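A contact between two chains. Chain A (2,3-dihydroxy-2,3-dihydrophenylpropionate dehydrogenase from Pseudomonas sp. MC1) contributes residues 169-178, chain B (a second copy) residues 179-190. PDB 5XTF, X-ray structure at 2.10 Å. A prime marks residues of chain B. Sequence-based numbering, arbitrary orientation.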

ATOM      1  N   GLY A 169       0.663  -3.096  20.121  1.00 33.88           N
ATOM      2  CA  GLY A 169       2.095  -3.274  20.138  1.00 29.51           C
ATOM      3  C   GLY A 169       2.566  -3.976  18.883  1.00 29.25           C
ATOM      4  O   GLY A 169       1.797  -4.317  17.986  1.00 29.85           O
ATOM      5  N   SER A 170       3.874  -4.201  18.823  1.00 28.58           N
ATOM      6  CA  SER A 170       4.463  -4.750  17.608  1.00 29.06           C
ATOM      7  C   SER A 170       3.957  -6.166  17.315  1.00 26.56           C
ATOM      8  O   SER A 170       3.741  -6.519  16.149  1.00 23.91           O
ATOM      9  N   CYS A 171       3.752  -6.994  18.350  1.00 25.11           N
ATOM     10  CA  CYS A 171       3.250  -8.347  18.098  1.00 26.34           C
ATOM     11  C   CYS A 171       1.881  -8.307  17.432  1.00 24.95           C
ATOM     12  O   CYS A 171       1.625  -9.018  16.452  1.00 21.70           O
ATOM     13  N   TYR A 172       0.980  -7.493  17.969  1.00 24.78           N
ATOM     14  CA  TYR A 172      -0.355  -7.415  17.402  1.00 25.47           C
ATOM     15  C   TYR A 172      -0.307  -6.860  15.989  1.00 23.19           C
ATOM     16  O   TYR A 172      -0.908  -7.422  15.069  1.00 23.70           O
ATOM     17  N   ILE A 173       0.406  -5.748  15.798  1.00 23.98           N
ATOM     18  CA  ILE A 173       0.441  -5.124  14.478  1.00 23.78           C
ATOM     19  C   ILE A 173       1.026  -6.081  13.451  1.00 22.62           C
ATOM     20  O   ILE A 173       0.552  -6.153  12.314  1.00 21.34           O
ATOM     21  N   ALA A 174       2.030  -6.872  13.849  1.00 25.26           N
ATOM     22  CA  ALA A 174       2.617  -7.831  12.916  1.00 22.35           C
ATOM     23  C   ALA A 174       1.661  -8.990  12.642  1.00 20.84           C
ATOM     24  O   ALA A 174       1.603  -9.502  11.520  1.00 20.66           O
ATOM     25  N   SER A 175       0.909  -9.431  13.647  1.00 17.20           N
ATOM     26  CA  SER A 175      -0.060 -10.496  13.378  1.00 24.30           C
ATOM     27  C   SER A 175      -1.156 -10.015  12.433  1.00 23.58           C
ATOM     28  O   SER A 175      -1.626 -10.763  11.571  1.00 23.99           O
ATOM     29  N   LYS A 176      -1.575  -8.766  12.573  1.00 21.69           N
ATOM     30  CA  LYS A 176      -2.620  -8.276  11.691  1.00 24.40           C
ATOM     31  C   LYS A 176      -2.104  -8.039  10.274  1.00 21.68           C
ATOM     32  O   LYS A 176      -2.866  -8.179   9.316  1.00 23.13           O
ATOM     33  N   HIS A 177      -0.813  -7.732  10.112  1.00 22.81           N
ATOM     34  CA  HIS A 177      -0.255  -7.669   8.764  1.00 22.34           C
ATOM     35  C   HIS A 177      -0.169  -9.048   8.134  1.00 20.64           C
ATOM     36  O   HIS A 177      -0.385  -9.202   6.926  1.00 20.14           O
ATOM     37  N   ALA A 178       0.174 -10.065   8.923  1.00 21.48           N
ATOM     38  CA  ALA A 178       0.224 -11.409   8.363  1.00 20.10           C
ATOM     39  C   ALA A 178      -1.132 -11.814   7.781  1.00 20.77           C
ATOM     40  O   ALA A 178      -1.196 -12.468   6.733  1.00 22.57           O
TER
ATOM     41  N   VAL B 179       6.583  -9.256   8.691  1.00 19.94           N
ATOM     42  CA  VAL B 179       7.810  -8.458   8.819  1.00 22.68           C
ATOM     43  C   VAL B 179       7.540  -6.991   8.480  1.00 21.86           C
ATOM     44  O   VAL B 179       7.979  -6.086   9.202  1.00 22.48           O
ATOM     45  N   LEU B 180       6.777  -6.729   7.413  1.00 21.72           N
ATOM     46  CA  LEU B 180       6.340  -5.361   7.138  1.00 21.98           C
ATOM     47  C   LEU B 180       5.666  -4.744   8.343  1.00 21.06           C
ATOM     48  O   LEU B 180       5.839  -3.553   8.615  1.00 21.66           O
ATOM     49  N   GLY B 181       4.872  -5.534   9.065  1.00 20.63           N
ATOM     50  CA  GLY B 181       4.195  -5.005  10.232  1.00 17.47           C
ATOM     51  C   GLY B 181       5.168  -4.632  11.331  1.00 20.36           C
ATOM     52  O   GLY B 181       5.038  -3.573  11.950  1.00 24.91           O
ATOM     53  N   MET B 182       6.157  -5.492  11.576  1.00 22.24           N
ATOM     54  CA  MET B 182       7.204  -5.193  12.553  1.00 23.58           C
ATOM     55  C   MET B 182       7.946  -3.912  12.213  1.00 18.78           C
ATOM     56  O   MET B 182       8.235  -3.106  13.102  1.00 23.34           O
ATOM     57  N   VAL B 183       8.312  -3.733  10.940  1.00 24.33           N
ATOM     58  CA  VAL B 183       9.048  -2.540  10.522  1.00 23.63           C
ATOM     59  C   VAL B 183       8.285  -1.279  10.901  1.00 22.22           C
ATOM     60  O   VAL B 183       8.858  -0.319  11.425  1.00 25.81           O
ATOM     61  N   LYS B 184       6.980  -1.259  10.641  1.00 21.23           N
ATOM     62  CA  LYS B 184       6.215  -0.052  10.928  1.00 23.13           C
ATOM     63  C   LYS B 184       6.028   0.151  12.424  1.00 22.02           C
ATOM     64  O   LYS B 184       6.149   1.278  12.916  1.00 21.49           O
ATOM     65  N   ALA B 185       5.709  -0.923  13.165  1.00 23.11           N
ATOM     66  CA  ALA B 185       5.427  -0.780  14.592  1.00 19.34           C
ATOM     67  C   ALA B 185       6.687  -0.453  15.385  1.00 20.17           C
ATOM     68  O   ALA B 185       6.670   0.420  16.263  1.00 21.92           O
ATOM     69  N   LEU B 186       7.788  -1.142  15.098  1.00 20.08           N
ATOM     70  CA  LEU B 186       9.015  -0.884  15.840  1.00 21.99           C
ATOM     71  C   LEU B 186       9.607   0.479  15.500  1.00 21.68           C
ATOM     72  O   LEU B 186      10.112   1.172  16.384  1.00 22.94           O
ATOM     73  N   ALA B 187       9.543   0.900  14.235  1.00 22.59           N
ATOM     74  CA  ALA B 187      10.077   2.216  13.899  1.00 20.24           C
ATOM     75  C   ALA B 187       9.320   3.303  14.629  1.00 21.83           C
ATOM     76  O   ALA B 187       9.917   4.258  15.140  1.00 21.37           O
ATOM     77  N   TYR B 188       7.998   3.166  14.700  1.00 23.46           N
ATOM     78  CA  TYR B 188       7.199   4.121  15.456  1.00 23.67           C
ATOM     79  C   TYR B 188       7.535   4.062  16.936  1.00 23.40           C
ATOM     80  O   TYR B 188       7.698   5.103  17.581  1.00 27.85           O
ATOM     81  N   GLU B 189       7.670   2.855  17.484  1.00 22.54           N
ATOM     82  CA  GLU B 189       7.863   2.707  18.924  1.00 24.84           C
ATOM     83  C   GLU B 189       9.249   3.167  19.375  1.00 26.16           C
ATOM     84  O   GLU B 189       9.386   3.748  20.454  1.00 28.68           O
ATOM     85  N   LEU B 190      10.288   2.913  18.577  1.00 25.45           N
ATOM     86  CA  LEU B 190      11.664   3.161  18.998  1.00 25.96           C
ATOM     87  C   LEU B 190      12.190   4.535  18.609  1.00 26.11           C
ATOM     88  O   LEU B 190      13.266   4.918  19.072  1.00 29.66           O
TER

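The CA of a glycine sits over the face of an imidazole at the centre of this contact: CA of Gly181′ lies 3.5 Å from the centroid of the His177 ring, 13° off the ring normal, a CH-pi contact over one face. A CB on Gly181′ would point toward chain A and clash, lying 2.9 Å from both Ala174 CA and His177 CG. The helices, at 146° between their N-to-C directions, approach to 7.3 Å between axes, a spacing that leaves no room for that CB, with Ala174 CA only 4.2 Å from Gly181′ CA.

His177 (chi1 m, chi2 70°) points toward chain B and is fixed from within its own helix, ND1 donating to the backbone O of Ile173 at 2.8 Å. That leaves NE2 free to accept, and Lys184′ NZ approaches it near the ring plane at 3.2 Å, a weak hydrogen bond and the only one across the two stretches. The lysine, pointing toward chain A, reaches there with chi1 m, chi2 t, chi3 between wells at -146° and chi4 t; its NZ is also hydrogen-bonded elsewhere in the structure.

Beside the histidine the packing is mostly apolar. Ile173 (m, t) points toward chain B, setting CD1 3.8 Å from CB of Ala185′, which points toward chain A, and CG2 3.8 Å from the backbone O of Gly181′. Ala174 points sideways, yet its CB meets Met182′ CG at 3.8 Å; the methionine (m, t, p) leaves its own helix pointing away and touches with its flank.

Toward the N-terminus of the chain A helix, Ser170 (p) faces inward. Its CA lies 3.7 Å from Ala185′ CB, and its CB 3.6 Å from CD2 of Leu186′ (m, t), whose CA-to-CB bond points sideways while its end comes nearer. Glu189′ (t, t) points toward chain A, but its OE1 stays 4.2 Å from Ser170 OG, too far for a hydrogen bond.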

ATOM      1  CB  SER A 170       5.986  -4.713  17.713  1.00 26.19           C
ATOM      2  OG  SER A 170       6.419  -5.067  19.021  1.00 26.44           O
ATOM      3  CB  CYS A 171       3.170  -9.143  19.395  1.00 27.44           C
ATOM      4  SG  CYS A 171       4.770  -9.507  20.100  1.00 41.36           S
ATOM      5  CB  TYR A 172      -1.253  -6.558  18.292  1.00 26.25           C
ATOM      6  CG  TYR A 172      -2.685  -6.450  17.810  1.00 29.96           C
ATOM      7  CD1 TYR A 172      -3.594  -7.491  18.026  1.00 30.35           C
ATOM      8  CD2 TYR A 172      -3.145  -5.303  17.153  1.00 30.90           C
ATOM      9  CE1 TYR A 172      -4.919  -7.402  17.594  1.00 27.92           C
ATOM     10  CE2 TYR A 172      -4.489  -5.208  16.720  1.00 32.78           C
ATOM     11  CZ  TYR A 172      -5.366  -6.266  16.949  1.00 31.46           C
ATOM     12  OH  TYR A 172      -6.685  -6.197  16.528  1.00 37.27           O
ATOM     13  CB  ILE A 173       1.209  -3.799  14.531  1.00 20.99           C
ATOM     14  CG1 ILE A 173       0.364  -2.769  15.265  1.00 26.19           C
ATOM     15  CG2 ILE A 173       1.485  -3.305  13.133  1.00 21.09           C
ATOM     16  CD1 ILE A 173       1.089  -1.478  15.574  1.00 30.17           C
ATOM     17  CB  ALA A 174       3.957  -8.343  13.448  1.00 16.80           C
ATOM     18  CB  SER A 175      -0.688 -10.995  14.679  1.00 23.26           C
ATOM     19  OG  SER A 175      -1.627 -10.053  15.174  1.00 19.89           O
ATOM     20  CB  LYS A 176      -3.238  -7.032  12.310  1.00 24.12           C
ATOM     21  CG  LYS A 176      -4.114  -7.431  13.536  1.00 31.24           C
ATOM     22  CD  LYS A 176      -5.093  -8.557  13.148  1.00 25.83           C
ATOM     23  CE  LYS A 176      -6.233  -8.713  14.138  1.00 35.36           C
ATOM     24  NZ  LYS A 176      -7.306  -9.600  13.583  1.00 29.39           N
ATOM     25  CB  HIS A 177       1.126  -7.010   8.782  1.00 20.11           C
ATOM     26  CG  HIS A 177       1.075  -5.519   8.789  1.00 22.06           C
ATOM     27  ND1 HIS A 177       0.633  -4.796   9.877  1.00 22.25           N
ATOM     28  CD2 HIS A 177       1.407  -4.611   7.838  1.00 20.78           C
ATOM     29  CE1 HIS A 177       0.689  -3.507   9.595  1.00 25.10           C
ATOM     30  NE2 HIS A 177       1.158  -3.368   8.366  1.00 23.76           N
ATOM     31  CB  ALA A 178       0.691 -12.397   9.433  1.00 16.42           C
TER
ATOM     32  CB  VAL B 179       8.952  -9.042   7.957  1.00 19.43           C
ATOM     33  CG1 VAL B 179      10.184  -8.207   8.105  1.00 17.68           C
ATOM     34  CG2 VAL B 179       9.257 -10.494   8.373  1.00 19.69           C
ATOM     35  CB  LEU B 180       5.362  -5.318   5.975  1.00 22.50           C
ATOM     36  CG  LEU B 180       5.834  -5.777   4.612  1.00 28.95           C
ATOM     37  CD1 LEU B 180       4.751  -5.389   3.610  1.00 33.69           C
ATOM     38  CD2 LEU B 180       7.161  -5.145   4.262  1.00 26.28           C
ATOM     39  CB  MET B 182       8.206  -6.341  12.631  1.00 21.83           C
ATOM     40  CG  MET B 182       7.638  -7.673  12.972  1.00 24.37           C
ATOM     41  SD  MET B 182       8.963  -8.911  12.935  1.00 28.92           S
ATOM     42  CE  MET B 182      10.015  -8.367  14.285  1.00 24.77           C
ATOM     43  CB  VAL B 183       9.333  -2.568   9.009  1.00 22.61           C
ATOM     44  CG1 VAL B 183       9.909  -1.257   8.592  1.00 22.07           C
ATOM     45  CG2 VAL B 183      10.281  -3.687   8.652  1.00 22.48           C
ATOM     46  CB  LYS B 184       4.861  -0.105  10.232  1.00 23.63           C
ATOM     47  CG  LYS B 184       4.929  -0.374   8.747  1.00 28.10           C
ATOM     48  CD  LYS B 184       3.604   0.035   8.095  1.00 36.17           C
ATOM     49  CE  LYS B 184       3.221  -0.857   6.918  1.00 34.79           C
ATOM     50  NZ  LYS B 184       1.755  -0.703   6.656  1.00 36.77           N
ATOM     51  CB  ALA B 185       4.779  -2.055  15.131  1.00 21.55           C
ATOM     52  CB  LEU B 186      10.016  -2.004  15.581  1.00 21.56           C
ATOM     53  CG  LEU B 186       9.530  -3.321  16.162  1.00 23.18           C
ATOM     54  CD1 LEU B 186      10.530  -4.411  15.858  1.00 21.54           C
ATOM     55  CD2 LEU B 186       9.290  -3.172  17.666  1.00 22.87           C
ATOM     56  CB  ALA B 187      10.015   2.460  12.392  1.00 22.38           C
ATOM     57  CB  TYR B 188       5.708   3.860  15.231  1.00 27.68           C
ATOM     58  CG  TYR B 188       4.836   4.948  15.810  1.00 32.31           C
ATOM     59  CD1 TYR B 188       4.763   6.200  15.206  1.00 38.57           C
ATOM     60  CD2 TYR B 188       4.100   4.733  16.965  1.00 33.85           C
ATOM     61  CE1 TYR B 188       3.976   7.202  15.732  1.00 45.18           C
ATOM     62  CE2 TYR B 188       3.302   5.729  17.497  1.00 40.60           C
ATOM     63  CZ  TYR B 188       3.244   6.958  16.877  1.00 46.75           C
ATOM     64  OH  TYR B 188       2.454   7.954  17.402  1.00 53.90           O
ATOM     65  CB  GLU B 189       7.635   1.253  19.329  1.00 27.04           C
ATOM     66  CG  GLU B 189       7.874   1.012  20.804  1.00 33.12           C
ATOM     67  CD  GLU B 189       7.603  -0.418  21.226  1.00 41.87           C
ATOM     68  OE1 GLU B 189       6.820  -1.129  20.541  1.00 40.40           O
ATOM     69  OE2 GLU B 189       8.189  -0.830  22.251  1.00 48.35           O
ATOM     70  CB  LEU B 190      12.584   2.085  18.423  1.00 25.13           C
ATOM     71  CG  LEU B 190      12.162   0.675  18.851  1.00 27.52           C
ATOM     72  CD1 LEU B 190      12.901  -0.372  18.044  1.00 24.34           C
ATOM     73  CD2 LEU B 190      12.344   0.453  20.360  1.00 29.74           C
TER